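Local coordinates for proximal thread matrix protein 1 (Mytilus galloprovincialis, PDB 4CN9) that probably binds collagen in the matrix of the mussel byssus through von Willebrand factor type A domains, and carries bound zinc ions, at residues D55-F60 against F114-F119; G102-S107 against K147-N152; N152-A157 against K167-M172. All coordinates share one frame; numbering follows the deposited sequence.

Contact 1 (D55-F60 against F114-F119); sequences DIIVLF and FPLNKF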
loop_
_atom_site.group_PDB
_atom_site.type_symbol
_atom_site.label_atom_id
_atom_site.label_comp_id
_atom_site.label_asym_id
_atom_site.label_seq_id
_atom_site.Cartn_x
_atom_site.Cartn_y
_atom_site.Cartn_z
ATOM N N ASP A 55 -11.362 -12.980 -7.045
ATOM C CA ASP A 55 -11.977 -13.645 -5.903
ATOM C C ASP A 55 -11.968 -12.614 -4.759
ATOM O O ASP A 55 -10.906 -12.153 -4.324
ATOM C CB ASP A 55 -11.212 -14.929 -5.532
ATOM C CG ASP A 55 -11.423 -16.072 -6.541
ATOM O OD1 ASP A 55 -12.514 -16.169 -7.145
ATOM O OD2 ASP A 55 -10.485 -16.892 -6.717
ATOM N N ILE A 56 -13.157 -12.196 -4.333
ATOM C CA ILE A 56 -13.299 -11.137 -3.349
ATOM C C ILE A 56 -13.851 -11.695 -2.030
ATOM O O ILE A 56 -14.876 -12.361 -2.010
ATOM C CB ILE A 56 -14.234 -10.027 -3.861
ATOM C CG1 ILE A 56 -13.718 -9.465 -5.199
ATOM C CG2 ILE A 56 -14.341 -8.922 -2.846
ATOM C CD1 ILE A 56 -14.824 -9.088 -6.166
ATOM N N ILE A 57 -13.130 -11.442 -0.945
ATOM C CA ILE A 57 -13.570 -11.790 0.386
ATOM C C ILE A 57 -13.834 -10.528 1.177
ATOM O O ILE A 57 -12.969 -9.666 1.294
ATOM C CB ILE A 57 -12.506 -12.620 1.129
ATOM C CG1 ILE A 57 -12.204 -13.899 0.343
ATOM C CG2 ILE A 57 -12.968 -12.934 2.548
ATOM C CD1 ILE A 57 -13.361 -14.895 0.294
ATOM N N VAL A 58 -15.044 -10.406 1.705
ATOM C CA VAL A 58 -15.346 -9.365 2.680
ATOM C C VAL A 58 -15.247 -9.915 4.100
ATOM O O VAL A 58 -15.853 -10.924 4.427
ATOM C CB VAL A 58 -16.756 -8.767 2.461
ATOM C CG1 VAL A 58 -17.090 -7.766 3.555
ATOM C CG2 VAL A 58 -16.832 -8.128 1.085
ATOM N N LEU A 59 -14.452 -9.237 4.922
ATOM C CA LEU A 59 -14.272 -9.539 6.339
ATOM C C LEU A 59 -15.129 -8.548 7.119
ATOM O O LEU A 59 -14.854 -7.343 7.146
ATOM C CB LEU A 59 -12.781 -9.406 6.676
ATOM C CG LEU A 59 -12.115 -10.143 7.835
ATOM C CD1 LEU A 59 -12.624 -11.566 8.054
ATOM C CD2 LEU A 59 -10.618 -10.156 7.553
ATOM N N PHE A 60 -16.187 -9.078 7.715
ATOM C CA PHE A 60 -17.348 -8.335 8.188
ATOM C C PHE A 60 -17.350 -8.402 9.722
ATOM O O PHE A 60 -17.575 -9.467 10.282
ATOM C CB PHE A 60 -18.573 -9.052 7.583
ATOM C CG PHE A 60 -19.901 -8.392 7.832
ATOM C CD1 PHE A 60 -20.504 -8.420 9.092
ATOM C CD2 PHE A 60 -20.581 -7.792 6.780
ATOM C CE1 PHE A 60 -21.741 -7.836 9.287
ATOM C CE2 PHE A 60 -21.823 -7.203 6.973
ATOM C CZ PHE A 60 -22.405 -7.228 8.214
ATOM N N PHE A 114 -20.377 -17.572 3.870
ATOM C CA PHE A 114 -20.398 -18.457 2.712
ATOM C C PHE A 114 -19.062 -18.339 1.990
ATOM O O PHE A 114 -18.431 -17.276 2.003
ATOM C CB PHE A 114 -21.587 -18.168 1.780
ATOM C CG PHE A 114 -21.681 -16.734 1.305
ATOM C CD1 PHE A 114 -21.013 -16.314 0.165
ATOM C CD2 PHE A 114 -22.449 -15.812 2.001
ATOM C CE1 PHE A 114 -21.105 -14.998 -0.268
ATOM C CE2 PHE A 114 -22.547 -14.513 1.578
ATOM C CZ PHE A 114 -21.871 -14.099 0.439
ATOM N N PRO A 115 -18.594 -19.449 1.409
ATOM C CA PRO A 115 -17.342 -19.487 0.651
ATOM C C PRO A 115 -17.485 -18.944 -0.776
ATOM O O PRO A 115 -18.600 -18.776 -1.269
ATOM C CB PRO A 115 -17.020 -20.983 0.600
ATOM C CG PRO A 115 -18.361 -21.643 0.624
ATOM C CD PRO A 115 -19.219 -20.786 1.510
ATOM N N LEU A 116 -16.348 -18.688 -1.423
ATOM C CA LEU A 116 -16.310 -18.247 -2.820
ATOM C C LEU A 116 -17.134 -19.135 -3.762
ATOM O O LEU A 116 -17.751 -18.645 -4.699
ATOM C CB LEU A 116 -14.856 -18.214 -3.317
ATOM C CG LEU A 116 -13.955 -17.137 -2.704
ATOM C CD1 LEU A 116 -12.501 -17.505 -2.934
ATOM C CD2 LEU A 116 -14.255 -15.755 -3.278
ATOM N N ASN A 117 -17.126 -20.446 -3.534
ATOM C CA ASN A 117 -17.761 -21.344 -4.496
ATOM C C ASN A 117 -19.218 -21.671 -4.194
ATOM O O ASN A 117 -19.808 -22.491 -4.885
ATOM C CB ASN A 117 -16.943 -22.635 -4.682
ATOM C CG ASN A 117 -16.817 -23.458 -3.408
ATOM O OD1 ASN A 117 -17.435 -23.161 -2.379
ATOM N ND2 ASN A 117 -16.013 -24.521 -3.479
ATOM N N LYS A 118 -19.808 -21.027 -3.184
ATOM C CA LYS A 118 -21.191 -21.345 -2.798
ATOM C C LYS A 118 -22.234 -20.889 -3.820
ATOM O O LYS A 118 -23.101 -21.666 -4.209
ATOM C CB LYS A 118 -21.535 -20.747 -1.440
ATOM C CG LYS A 118 -22.940 -21.098 -0.926
ATOM C CD LYS A 118 -22.989 -22.494 -0.364
ATOM C CE LYS A 118 -24.077 -22.644 0.696
ATOM N NZ LYS A 118 -24.015 -23.988 1.359
ATOM N N PHE A 119 -22.164 -19.627 -4.236
ATOM C CA PHE A 119 -23.207 -19.050 -5.080
ATOM C C PHE A 119 -22.656 -18.688 -6.449
ATOM O O PHE A 119 -21.460 -18.432 -6.594
ATOM C CB PHE A 119 -23.816 -17.812 -4.421
ATOM C CG PHE A 119 -24.458 -18.086 -3.090
ATOM C CD1 PHE A 119 -25.540 -18.949 -2.989
ATOM C CD2 PHE A 119 -23.995 -17.469 -1.945
ATOM C CE1 PHE A 119 -26.138 -19.195 -1.766
ATOM C CE2 PHE A 119 -24.592 -17.696 -0.723
ATOM C CZ PHE A 119 -25.668 -18.561 -0.628
#
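Leu116 reaches from the loop after strand 110-112 down onto strand 54-61, where one branched side chain meets both Asp55 and Ile57. It is a clear example of how an irregular segment can be held against a sheet by a single apolar residue. The tight part lies around its two methyl groups. Leu116 CD2 sits 3.8 Å from Ile57 CD1, and the two side chains cross at about a right angle, so that methyl meets methyl without much overlap along their lengths. In Ile57, CG1 stands anti to the carbonyl carbon, and chi1 -59° and chi2 -68° together bring CD1 nearer to Leu116, although the bond leaving the backbone does not aim there. Between the two strand side chains the same CD2 lies 3.7 Å from Ile56 O, a backbone oxygen that is probably hydrogen-bonded to Gly102 N on the neighbouring strand. On the other branch, Leu116 CD1 packs on the aliphatic base of Asp55, 3.9 Å from its CB. Asp55 turns its charge to Lys165, which OD1 meets in a salt bridge, so the aspartate offers carbon to the loop and oxygen to the lysine. An alanine in place of Leu116 would probably open a gap above Ile57 CD1 and Asp55 CB and leave the loop without its main grip on the strand. The loose side follows along the chain. Leu116 is itself part of a type I beta turn, Pro115 to Lys118, closed by Lys118 N to Pro115 O at 3.2 Å, whose later residues Asn117 and the exposed Lys118 leave the strand. An apolar side chain from the loop between edge strand 110-112 and helix 122-130, laid on the central sheet, belongs to the Rossmann-like alpha/beta sandwich of a von Willebrand factor type A domain.

Contact 2 (G102-S107 against K147-N152); sequences GVVQFS and KHVREN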
loop_
_atom_site.group_PDB
_atom_site.type_symbol
_atom_site.label_atom_id
_atom_site.label_comp_id
_atom_site.label_asym_id
_atom_site.label_seq_id
_atom_site.Cartn_x
_atom_site.Cartn_y
_atom_site.Cartn_z
ATOM N N GLY A 102 -17.097 -14.063 -1.394
ATOM C CA GLY A 102 -17.329 -14.740 -0.130
ATOM C C GLY A 102 -17.332 -13.765 1.042
ATOM O O GLY A 102 -16.782 -12.664 0.965
ATOM N N VAL A 103 -17.951 -14.171 2.145
ATOM C CA VAL A 103 -18.040 -13.309 3.307
ATOM C C VAL A 103 -17.703 -14.083 4.557
ATOM O O VAL A 103 -18.214 -15.189 4.787
ATOM C CB VAL A 103 -19.432 -12.712 3.466
ATOM C CG1 VAL A 103 -19.509 -11.898 4.751
ATOM C CG2 VAL A 103 -19.779 -11.853 2.265
ATOM N N VAL A 104 -16.845 -13.474 5.362
ATOM C CA VAL A 104 -16.379 -14.040 6.611
ATOM C C VAL A 104 -16.667 -13.061 7.737
ATOM O O VAL A 104 -16.265 -11.888 7.668
ATOM C CB VAL A 104 -14.864 -14.281 6.517
ATOM C CG1 VAL A 104 -14.279 -14.642 7.873
ATOM C CG2 VAL A 104 -14.583 -15.349 5.467
ATOM N N GLN A 105 -17.400 -13.522 8.749
ATOM C CA GLN A 105 -17.721 -12.692 9.916
ATOM C C GLN A 105 -16.644 -12.869 10.977
ATOM O O GLN A 105 -16.110 -13.962 11.155
ATOM C CB GLN A 105 -19.088 -13.068 10.514
ATOM C CG GLN A 105 -20.251 -12.983 9.553
ATOM C CD GLN A 105 -21.490 -13.790 10.011
ATOM O OE1 GLN A 105 -22.085 -14.529 9.227
ATOM N NE2 GLN A 105 -21.878 -13.632 11.263
ATOM N N PHE A 106 -16.323 -11.798 11.686
ATOM C CA PHE A 106 -15.313 -11.877 12.735
ATOM C C PHE A 106 -15.634 -10.922 13.880
ATOM O O PHE A 106 -16.105 -9.793 13.661
ATOM C CB PHE A 106 -13.913 -11.568 12.170
ATOM C CG PHE A 106 -13.623 -10.089 12.049
ATOM C CD1 PHE A 106 -14.012 -9.378 10.919
ATOM C CD2 PHE A 106 -12.988 -9.412 13.079
ATOM C CE1 PHE A 106 -13.773 -8.007 10.821
ATOM C CE2 PHE A 106 -12.746 -8.042 12.995
ATOM C CZ PHE A 106 -13.134 -7.342 11.867
ATOM N N SER A 107 -15.404 -11.405 15.103
ATOM C CA SER A 107 -15.381 -10.576 16.304
ATOM C C SER A 107 -14.747 -11.426 17.403
ATOM O O SER A 107 -13.522 -11.401 17.600
ATOM C CB SER A 107 -16.776 -10.039 16.713
ATOM O OG SER A 107 -17.797 -11.023 16.735
ATOM N N LYS A 147 -6.053 -14.326 9.361
ATOM C CA LYS A 147 -5.480 -15.670 9.340
ATOM C C LYS A 147 -6.462 -16.648 8.711
ATOM O O LYS A 147 -6.109 -17.442 7.831
ATOM C CB LYS A 147 -5.170 -16.100 10.772
ATOM C CG LYS A 147 -4.556 -17.491 10.915
ATOM C CD LYS A 147 -4.371 -17.829 12.399
ATOM C CE LYS A 147 -4.217 -19.319 12.623
ATOM N NZ LYS A 147 -2.915 -19.802 12.117
ATOM N N HIS A 148 -7.708 -16.591 9.164
ATOM C CA HIS A 148 -8.752 -17.453 8.606
ATOM C C HIS A 148 -8.892 -17.257 7.085
ATOM O O HIS A 148 -9.044 -18.219 6.316
ATOM C CB HIS A 148 -10.071 -17.165 9.324
ATOM C CG HIS A 148 -11.211 -18.021 8.869
ATOM N ND1 HIS A 148 -11.558 -19.197 9.499
ATOM C CD2 HIS A 148 -12.091 -17.871 7.848
ATOM C CE1 HIS A 148 -12.607 -19.728 8.896
ATOM N NE2 HIS A 148 -12.949 -18.943 7.889
ATOM N N VAL A 149 -8.829 -16.003 6.646
ATOM C CA VAL A 149 -8.936 -15.688 5.224
ATOM C C VAL A 149 -7.759 -16.285 4.435
ATOM O O VAL A 149 -7.948 -16.895 3.386
ATOM C CB VAL A 149 -9.061 -14.159 4.999
ATOM C CG1 VAL A 149 -8.850 -13.810 3.543
ATOM C CG2 VAL A 149 -10.434 -13.665 5.479
ATOM N N ARG A 150 -6.550 -16.129 4.953
ATOM C CA ARG A 150 -5.380 -16.713 4.295
ATOM C C ARG A 150 -5.444 -18.252 4.228
ATOM O O ARG A 150 -5.176 -18.844 3.192
ATOM C CB ARG A 150 -4.102 -16.287 5.016
ATOM C CG ARG A 150 -2.838 -16.875 4.396
ATOM C CD ARG A 150 -1.583 -16.396 5.111
ATOM N NE ARG A 150 -1.667 -16.516 6.567
ATOM C CZ ARG A 150 -1.342 -17.604 7.269
ATOM N NH1 ARG A 150 -0.915 -18.702 6.662
ATOM N NH2 ARG A 150 -1.445 -17.591 8.594
ATOM N N GLU A 151 -5.814 -18.888 5.335
ATOM C CA GLU A 151 -5.757 -20.340 5.446
ATOM C C GLU A 151 -6.977 -21.061 4.840
ATOM O O GLU A 151 -6.855 -22.179 4.352
ATOM C CB GLU A 151 -5.590 -20.743 6.923
ATOM C CG GLU A 151 -4.262 -20.288 7.543
ATOM C CD GLU A 151 -4.064 -20.720 9.006
ATOM O OE1 GLU A 151 -5.037 -21.097 9.685
ATOM O OE2 GLU A 151 -2.912 -20.672 9.482
ATOM N N ASN A 152 -8.146 -20.433 4.871
ATOM C CA ASN A 152 -9.373 -21.091 4.421
ATOM C C ASN A 152 -10.027 -20.442 3.207
ATOM O O ASN A 152 -10.356 -21.123 2.230
ATOM C CB ASN A 152 -10.408 -21.137 5.553
ATOM C CG ASN A 152 -9.981 -22.031 6.706
ATOM O OD1 ASN A 152 -8.798 -22.177 6.993
ATOM N ND2 ASN A 152 -10.957 -22.639 7.366
#
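Val104 of strand 100-106 meets His148 of helix 142-153, the closest pair between 102-107 and 147-152, and the contact illustrates how one valine can give a helix part of its footing on a sheet. The apolar part comes first. Val104 points at the helix, and its CG1 lies 3.9 Å from His148 CD2, reaching the imidazole obliquely. The other methyl, Val104 CG2, stands 4.5 Å from Val149 CG2, a looser touch that widens the footing to the next residue of the helix. His148 CG is anti to the backbone N (chi1 -178°), which swings the ring out from the helix toward the strand, while Asn152 CB, one helical turn on, lies over one face of the ring.

The ring nitrogen next to that carbon, NE2, hydrogen-bonds to Thr112 OG1 on the edge strand 110-112, so His148 joins apolar packing through its carbon to a polar hold that fixes the turn of its ring.

Charge pairing lies mostly within the helix, on a surface facing away from Val104, with one link outward, from Arg150 to Glu186. Lys147 NZ meets Glu151 OE2 at 2.8 Å, from 35° out of the carboxylate plane. The same oxygen takes a longer salt bridge from Arg150 NH2, at 3.5 Å. Glu151 OE2 thus gathers two positive groups, which would probably offset its negative charge and hold the carboxylate in place. One apolar face on the sheet and one charged face outward make helix 142-153 an amphipathic covering helix of the alpha/beta sandwich of the von Willebrand factor type A fold.

Contact 3 (N152-A157 against K167-M172); sequences NSFSGA and KIVILM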
loop_
_atom_site.group_PDB
_atom_site.type_symbol
_atom_site.label_atom_id
_atom_site.label_comp_id
_atom_site.label_asym_id
_atom_site.label_seq_id
_atom_site.Cartn_x
_atom_site.Cartn_y
_atom_site.Cartn_z
ATOM N N ASN A 152 -8.146 -20.433 4.871
ATOM C CA ASN A 152 -9.373 -21.091 4.421
ATOM C C ASN A 152 -10.027 -20.442 3.207
ATOM O O ASN A 152 -10.356 -21.123 2.230
ATOM C CB ASN A 152 -10.408 -21.137 5.553
ATOM C CG ASN A 152 -9.981 -22.031 6.706
ATOM O OD1 ASN A 152 -8.798 -22.177 6.993
ATOM N ND2 ASN A 152 -10.957 -22.639 7.366
ATOM N N SER A 153 -10.226 -19.127 3.273
ATOM C CA SER A 153 -11.103 -18.437 2.321
ATOM C C SER A 153 -10.619 -18.494 0.881
ATOM O O SER A 153 -11.435 -18.565 -0.041
ATOM C CB SER A 153 -11.291 -16.977 2.719
ATOM O OG SER A 153 -11.771 -16.870 4.030
ATOM N N PHE A 154 -9.306 -18.432 0.681
ATOM C CA PHE A 154 -8.738 -18.485 -0.660
ATOM C C PHE A 154 -8.239 -19.873 -1.025
ATOM O O PHE A 154 -7.615 -20.050 -2.076
ATOM C CB PHE A 154 -7.602 -17.472 -0.789
ATOM C CG PHE A 154 -8.075 -16.056 -0.904
ATOM C CD1 PHE A 154 -8.773 -15.634 -2.031
ATOM C CD2 PHE A 154 -7.850 -15.152 0.109
ATOM C CE1 PHE A 154 -9.216 -14.317 -2.146
ATOM C CE2 PHE A 154 -8.285 -13.836 -0.001
ATOM C CZ PHE A 154 -8.978 -13.424 -1.129
ATOM N N SER A 155 -8.524 -20.873 -0.186
ATOM C CA SER A 155 -8.035 -22.229 -0.477
ATOM C C SER A 155 -8.811 -22.863 -1.624
ATOM O O SER A 155 -9.965 -22.517 -1.875
ATOM C CB SER A 155 -8.094 -23.128 0.769
ATOM O OG SER A 155 -9.430 -23.429 1.156
ATOM N N GLY A 156 -8.163 -23.797 -2.316
ATOM C CA GLY A 156 -8.831 -24.623 -3.304
ATOM C C GLY A 156 -10.151 -25.181 -2.800
ATOM O O GLY A 156 -11.134 -25.225 -3.529
ATOM N N ALA A 157 -10.179 -25.604 -1.545
ATOM C CA ALA A 157 -11.364 -26.261 -0.986
ATOM C C ALA A 157 -12.587 -25.336 -0.939
ATOM O O ALA A 157 -13.724 -25.814 -0.952
ATOM C CB ALA A 157 -11.055 -26.789 0.404
ATOM N N LYS A 167 -6.787 -11.560 -6.140
ATOM C CA LYS A 167 -7.308 -11.814 -4.800
ATOM C C LYS A 167 -7.458 -10.506 -4.038
ATOM O O LYS A 167 -6.496 -9.760 -3.902
ATOM C CB LYS A 167 -6.374 -12.741 -4.034
ATOM C CG LYS A 167 -6.274 -14.128 -4.633
ATOM C CD LYS A 167 -5.649 -15.071 -3.633
ATOM C CE LYS A 167 -4.567 -15.907 -4.261
ATOM N NZ LYS A 167 -3.296 -15.147 -4.331
ATOM N N ILE A 168 -8.668 -10.256 -3.542
ATOM C CA ILE A 168 -9.002 -9.022 -2.845
ATOM C C ILE A 168 -9.748 -9.291 -1.530
ATOM O O ILE A 168 -10.682 -10.110 -1.481
ATOM C CB ILE A 168 -9.899 -8.114 -3.718
ATOM C CG1 ILE A 168 -9.261 -7.874 -5.089
ATOM C CG2 ILE A 168 -10.170 -6.779 -3.001
ATOM C CD1 ILE A 168 -10.252 -7.461 -6.137
ATOM N N VAL A 169 -9.310 -8.605 -0.471
ATOM C CA VAL A 169 -9.960 -8.633 0.837
ATOM C C VAL A 169 -10.386 -7.224 1.211
ATOM O O VAL A 169 -9.577 -6.280 1.176
ATOM C CB VAL A 169 -9.013 -9.177 1.942
ATOM C CG1 VAL A 169 -9.647 -9.061 3.311
ATOM C CG2 VAL A 169 -8.637 -10.593 1.649
ATOM N N ILE A 170 -11.667 -7.084 1.534
ATOM C CA ILE A 170 -12.215 -5.824 2.009
ATOM C C ILE A 170 -12.653 -6.009 3.468
ATOM O O ILE A 170 -13.594 -6.742 3.766
ATOM C CB ILE A 170 -13.391 -5.354 1.122
ATOM C CG1 ILE A 170 -12.873 -5.049 -0.289
ATOM C CG2 ILE A 170 -14.051 -4.118 1.719
ATOM C CD1 ILE A 170 -13.908 -5.114 -1.381
ATOM N N LEU A 171 -11.913 -5.367 4.359
ATOM C CA LEU A 171 -12.149 -5.436 5.800
ATOM C C LEU A 171 -13.004 -4.250 6.249
ATOM O O LEU A 171 -12.726 -3.103 5.889
ATOM C CB LEU A 171 -10.813 -5.428 6.541
ATOM C CG LEU A 171 -10.785 -5.151 8.048
ATOM C CD1 LEU A 171 -11.376 -6.293 8.799
ATOM C CD2 LEU A 171 -9.357 -4.910 8.507
ATOM N N MET A 172 -14.049 -4.542 7.017
ATOM C CA MET A 172 -14.930 -3.520 7.579
ATOM C C MET A 172 -14.971 -3.688 9.088
ATOM O O MET A 172 -15.364 -4.743 9.579
ATOM C CB MET A 172 -16.350 -3.677 7.021
ATOM C CG MET A 172 -16.442 -3.620 5.501
ATOM S SD MET A 172 -18.109 -4.080 4.913
ATOM C CE MET A 172 -19.048 -2.766 5.657
#
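The end of a helix and the start of the strand that follows it meet here, in the helix-to-strand connection of an alpha/beta domain: helix 142-153 gives way to a loop, and the chain returns as strand 166-173. Phe154, the first residue to leave helical backbone angles, bears the contact. Its CG is anti to the carbonyl carbon (chi1 -75°), and the ring is thereby laid across the beginning of the strand.

Lys167 supplies a cover for one face. Its CD lies 3.9 Å from the ring centroid, 25° off the normal, a CH-pi contact; the lysine chain passes from CB beside Phe154 CE1 to CD, 3.6 Å from Phe154 CD1. The lysine is bent at chi3 and chi4, so its methylenes stay with the aromatic while the ammonium group departs to bond the backbone oxygen of Glu193.

The rim of the ring has different company. Near the ring plane, Phe154 CE2 meets Val169 CG2 at 3.7 Å, and Phe154 CZ meets Ile168 O at the same distance. That carbonyl is probably hydrogen-bonded to Ile57 N on strand 54-61.

At the helix end, Asn152 O accepts both from Ser155 N at 3.0 Å and from Ser155 OG at 2.7 Å. The double grip fixes the bend that follows the last helical turn. A large aromatic ring, wedged where a helix runs out and the next parallel strand starts, thus packs the end of helix 142-153 against the sheet of this von Willebrand factor type A domain.

In the fold
From the N terminus, strand 54-61 is the first of the elements joined here, and it waits through 53 residues until contact 1 brings loop 114-119 back onto it. Strand 100-106 lies inside that interval, so contact 2, which joins it to helix 142-153, crosses contact 1 along the chain. Contact 3 follows in series, closing the twelve-residue connection from the end of the same helix to strand 166-173; it shares Asn152 with contact 2. In space the three lie 7 to 9 Å apart, between centres. Strands 100-106, 54-61 and 166-173 are neighbours in one sheet, and helix 142-153 with its following loop binds them together across that face.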